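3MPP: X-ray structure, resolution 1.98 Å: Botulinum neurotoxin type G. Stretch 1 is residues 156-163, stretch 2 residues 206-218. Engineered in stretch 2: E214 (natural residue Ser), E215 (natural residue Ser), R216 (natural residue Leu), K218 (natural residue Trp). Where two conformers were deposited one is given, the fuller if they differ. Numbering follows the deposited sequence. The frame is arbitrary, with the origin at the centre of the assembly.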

# COMPACT_ATOMS: atom_id res chain seq x y z
N ALA A 156 7.15 -11.44 23.14
CA ALA A 156 7.04 -10.32 22.22
C ALA A 156 6.44 -10.86 20.93
O ALA A 156 6.85 -11.91 20.45
CB ALA A 156 8.41 -9.71 21.96
N ASN A 157 5.47 -10.14 20.38
CA ASN A 157 4.80 -10.55 19.14
C ASN A 157 4.84 -9.45 18.09
O ASN A 157 4.66 -8.27 18.42
CB ASN A 157 3.34 -10.92 19.41
CG ASN A 157 3.18 -11.91 20.54
OD1 ASN A 157 3.57 -11.65 21.68
ND2 ASN A 157 2.59 -13.06 20.24
N ILE A 158 5.04 -9.83 16.84
CA ILE A 158 4.93 -8.90 15.73
C ILE A 158 3.78 -9.32 14.84
O ILE A 158 3.75 -10.44 14.33
CB ILE A 158 6.20 -8.84 14.87
CG1 ILE A 158 7.38 -8.30 15.67
CG2 ILE A 158 5.98 -7.96 13.64
CD1 ILE A 158 8.57 -7.97 14.81
N TYR A 159 2.83 -8.41 14.66
CA TYR A 159 1.74 -8.62 13.74
C TYR A 159 1.98 -7.75 12.51
O TYR A 159 2.39 -6.61 12.64
CB TYR A 159 0.43 -8.18 14.39
CG TYR A 159 0.04 -9.00 15.59
CD1 TYR A 159 -0.92 -9.99 15.48
CD2 TYR A 159 0.63 -8.78 16.82
CE1 TYR A 159 -1.28 -10.75 16.58
CE2 TYR A 159 0.28 -9.53 17.93
CZ TYR A 159 -0.68 -10.52 17.80
OH TYR A 159 -1.04 -11.26 18.89
N ILE A 160 1.71 -8.30 11.33
CA ILE A 160 1.81 -7.52 10.10
C ILE A 160 0.48 -7.56 9.37
O ILE A 160 -0.06 -8.65 9.09
CB ILE A 160 2.91 -8.07 9.18
CG1 ILE A 160 4.28 -7.95 9.86
CG2 ILE A 160 2.90 -7.33 7.83
CD1 ILE A 160 4.80 -6.52 9.97
N ASN A 161 -0.06 -6.38 9.08
CA ASN A 161 -1.37 -6.29 8.44
C ASN A 161 -2.40 -7.14 9.18
O ASN A 161 -3.17 -7.90 8.58
CB ASN A 161 -1.28 -6.66 6.96
CG ASN A 161 -0.70 -5.53 6.10
OD1 ASN A 161 -0.66 -4.37 6.52
ND2 ASN A 161 -0.25 -5.86 4.90
N GLY A 162 -2.40 -6.99 10.50
CA GLY A 162 -3.40 -7.63 11.34
C GLY A 162 -3.15 -9.09 11.68
O GLY A 162 -3.89 -9.68 12.46
N SER A 163 -2.11 -9.69 11.10
CA SER A 163 -1.86 -11.12 11.27
C SER A 163 -0.55 -11.39 12.02
O SER A 163 0.47 -10.77 11.74
CB SER A 163 -1.88 -11.82 9.91
OG SER A 163 -1.34 -13.12 9.99
N ARG A 206 -1.46 -1.71 27.16
CA ARG A 206 -1.68 -3.13 27.41
C ARG A 206 -1.29 -3.95 26.20
O ARG A 206 -1.13 -3.42 25.11
CB ARG A 206 -3.15 -3.37 27.77
CG ARG A 206 -3.57 -2.69 29.07
CD ARG A 206 -5.07 -2.52 29.17
NE ARG A 206 -5.43 -1.54 30.20
CZ ARG A 206 -5.39 -0.23 30.01
NH1 ARG A 206 -5.01 0.27 28.84
NH2 ARG A 206 -5.73 0.59 30.99
N GLU A 207 -1.12 -5.25 26.41
CA GLU A 207 -0.86 -6.17 25.31
C GLU A 207 -2.17 -6.49 24.59
O GLU A 207 -3.03 -7.19 25.14
CB GLU A 207 -0.22 -7.47 25.81
CG GLU A 207 -0.09 -8.54 24.74
CD GLU A 207 0.14 -9.93 25.31
OE1 GLU A 207 0.08 -10.08 26.55
OE2 GLU A 207 0.36 -10.88 24.53
N LEU A 208 -2.33 -5.96 23.38
CA LEU A 208 -3.51 -6.26 22.57
C LEU A 208 -3.43 -7.71 22.11
O LEU A 208 -2.37 -8.19 21.72
CB LEU A 208 -3.59 -5.34 21.35
CG LEU A 208 -3.79 -3.84 21.60
CD1 LEU A 208 -3.82 -3.08 20.28
CD2 LEU A 208 -5.06 -3.58 22.39
N ASN A 209 -4.56 -8.42 22.17
CA ASN A 209 -4.62 -9.80 21.71
C ASN A 209 -4.88 -9.90 20.21
O ASN A 209 -5.27 -8.92 19.57
CB ASN A 209 -5.66 -10.60 22.50
CG ASN A 209 -7.06 -10.00 22.42
OD1 ASN A 209 -7.49 -9.52 21.37
ND2 ASN A 209 -7.78 -10.04 23.54
N ALA A 210 -4.65 -11.08 19.65
CA ALA A 210 -4.79 -11.32 18.21
C ALA A 210 -6.12 -10.83 17.63
O ALA A 210 -6.17 -10.37 16.50
CB ALA A 210 -4.57 -12.79 17.89
N THR A 211 -7.20 -10.94 18.40
CA THR A 211 -8.50 -10.49 17.92
C THR A 211 -8.56 -8.97 17.86
O THR A 211 -9.07 -8.39 16.90
CB THR A 211 -9.66 -10.99 18.82
OG1 THR A 211 -9.70 -12.42 18.78
CG2 THR A 211 -10.98 -10.43 18.32
N GLU A 212 -8.02 -8.33 18.90
CA GLU A 212 -7.97 -6.88 18.99
C GLU A 212 -7.12 -6.28 17.86
O GLU A 212 -7.42 -5.20 17.35
CB GLU A 212 -7.38 -6.48 20.35
CG GLU A 212 -8.18 -5.44 21.12
CD GLU A 212 -7.99 -5.56 22.62
OE1 GLU A 212 -6.97 -6.15 23.06
OE2 GLU A 212 -8.87 -5.08 23.37
N VAL A 213 -6.05 -6.98 17.50
CA VAL A 213 -5.15 -6.48 16.48
C VAL A 213 -5.81 -6.50 15.10
O VAL A 213 -5.75 -5.52 14.36
CB VAL A 213 -3.82 -7.26 16.45
CG1 VAL A 213 -2.97 -6.83 15.26
CG2 VAL A 213 -3.07 -7.07 17.77
N GLU A 214 -6.45 -7.62 14.78
CA GLU A 214 -7.14 -7.77 13.50
C GLU A 214 -8.23 -6.72 13.33
O GLU A 214 -8.41 -6.16 12.24
CB GLU A 214 -7.75 -9.17 13.38
CG GLU A 214 -8.78 -9.30 12.26
CD GLU A 214 -8.19 -8.99 10.90
OE1 GLU A 214 -6.95 -9.08 10.76
OE2 GLU A 214 -8.96 -8.66 9.98
N GLU A 215 -8.97 -6.46 14.40
CA GLU A 215 -10.07 -5.51 14.32
C GLU A 215 -9.55 -4.09 14.11
O GLU A 215 -10.08 -3.34 13.29
CB GLU A 215 -10.97 -5.60 15.55
CG GLU A 215 -11.60 -6.98 15.74
CD GLU A 215 -12.24 -7.52 14.47
OE1 GLU A 215 -12.94 -6.74 13.77
OE2 GLU A 215 -12.05 -8.72 14.16
N ARG A 216 -8.50 -3.73 14.83
CA ARG A 216 -7.91 -2.40 14.68
C ARG A 216 -7.36 -2.22 13.26
O ARG A 216 -7.32 -1.11 12.74
CB ARG A 216 -6.81 -2.17 15.71
CG ARG A 216 -6.55 -0.71 16.02
CD ARG A 216 -5.90 -0.55 17.38
NE ARG A 216 -6.64 -1.24 18.43
CZ ARG A 216 -7.70 -0.74 19.06
NH1 ARG A 216 -8.15 0.47 18.74
NH2 ARG A 216 -8.32 -1.44 20.00
N TYR A 217 -6.95 -3.32 12.65
CA TYR A 217 -6.46 -3.30 11.28
C TYR A 217 -7.60 -2.98 10.32
O TYR A 217 -7.49 -2.09 9.48
CB TYR A 217 -5.84 -4.64 10.93
CG TYR A 217 -5.44 -4.78 9.47
CD1 TYR A 217 -4.37 -4.06 8.96
CD2 TYR A 217 -6.13 -5.62 8.62
CE1 TYR A 217 -4.01 -4.19 7.62
CE2 TYR A 217 -5.77 -5.76 7.29
CZ TYR A 217 -4.70 -5.04 6.80
OH TYR A 217 -4.34 -5.17 5.48
N LYS A 218 -8.71 -3.71 10.45
CA LYS A 218 -9.85 -3.50 9.57
C LYS A 218 -10.36 -2.07 9.69
O LYS A 218 -10.69 -1.43 8.69
CB LYS A 218 -10.96 -4.51 9.86
CG LYS A 218 -10.54 -5.95 9.61
CD LYS A 218 -11.71 -6.91 9.55
CE LYS A 218 -12.15 -7.35 10.93
NZ LYS A 218 -13.12 -8.48 10.88
O HOH W 1 -0.53 -10.26 21.28
O HOH W 2 -5.66 -9.19 8.63
O HOH W 3 -4.32 -11.09 14.76

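Stretch 1 is a strand, 156-160, that ends in a type I' turn from I160 to S163. Two backbone bonds close the turn: I160 N to S163 O, 2.8 Å, and S163 N to I160 O, 3.1 Å. Stretch 2 enters as a loop and becomes a helix at A210. N209 caps that helix, its OD1 accepting from E212 N at 2.8 Å. The backbones come closest at the turn, where G162 CA lies 4.3 Å from E214 CA.

G162 has positive phi, which favours glycine. A CB here would clash with OE1 of the engineered E214 and sit tight against the Y217 ring.

V213 and Y217, one helical turn apart, both point toward stretch 1. V213 covers one face of the Y159 ring; its CG2 lies 4.0 Å from the ring centroid, almost on the normal, a CH-pi contact. The Y217 ring lies beneath the turn, with N161 O and G162 N over one face. N161 CA is 3.5 Å from Y217 CE1.

No direct hydrogen bond joins the stretches; water supplies the polar links. Water 1 bonds Y159 OH at 2.6 Å and donates to L208 O at 2.8 Å. Water 2 donates to N161 O and E214 OE1. Water 3 donates to G162 O and A210 O, joining turn and helix backbones.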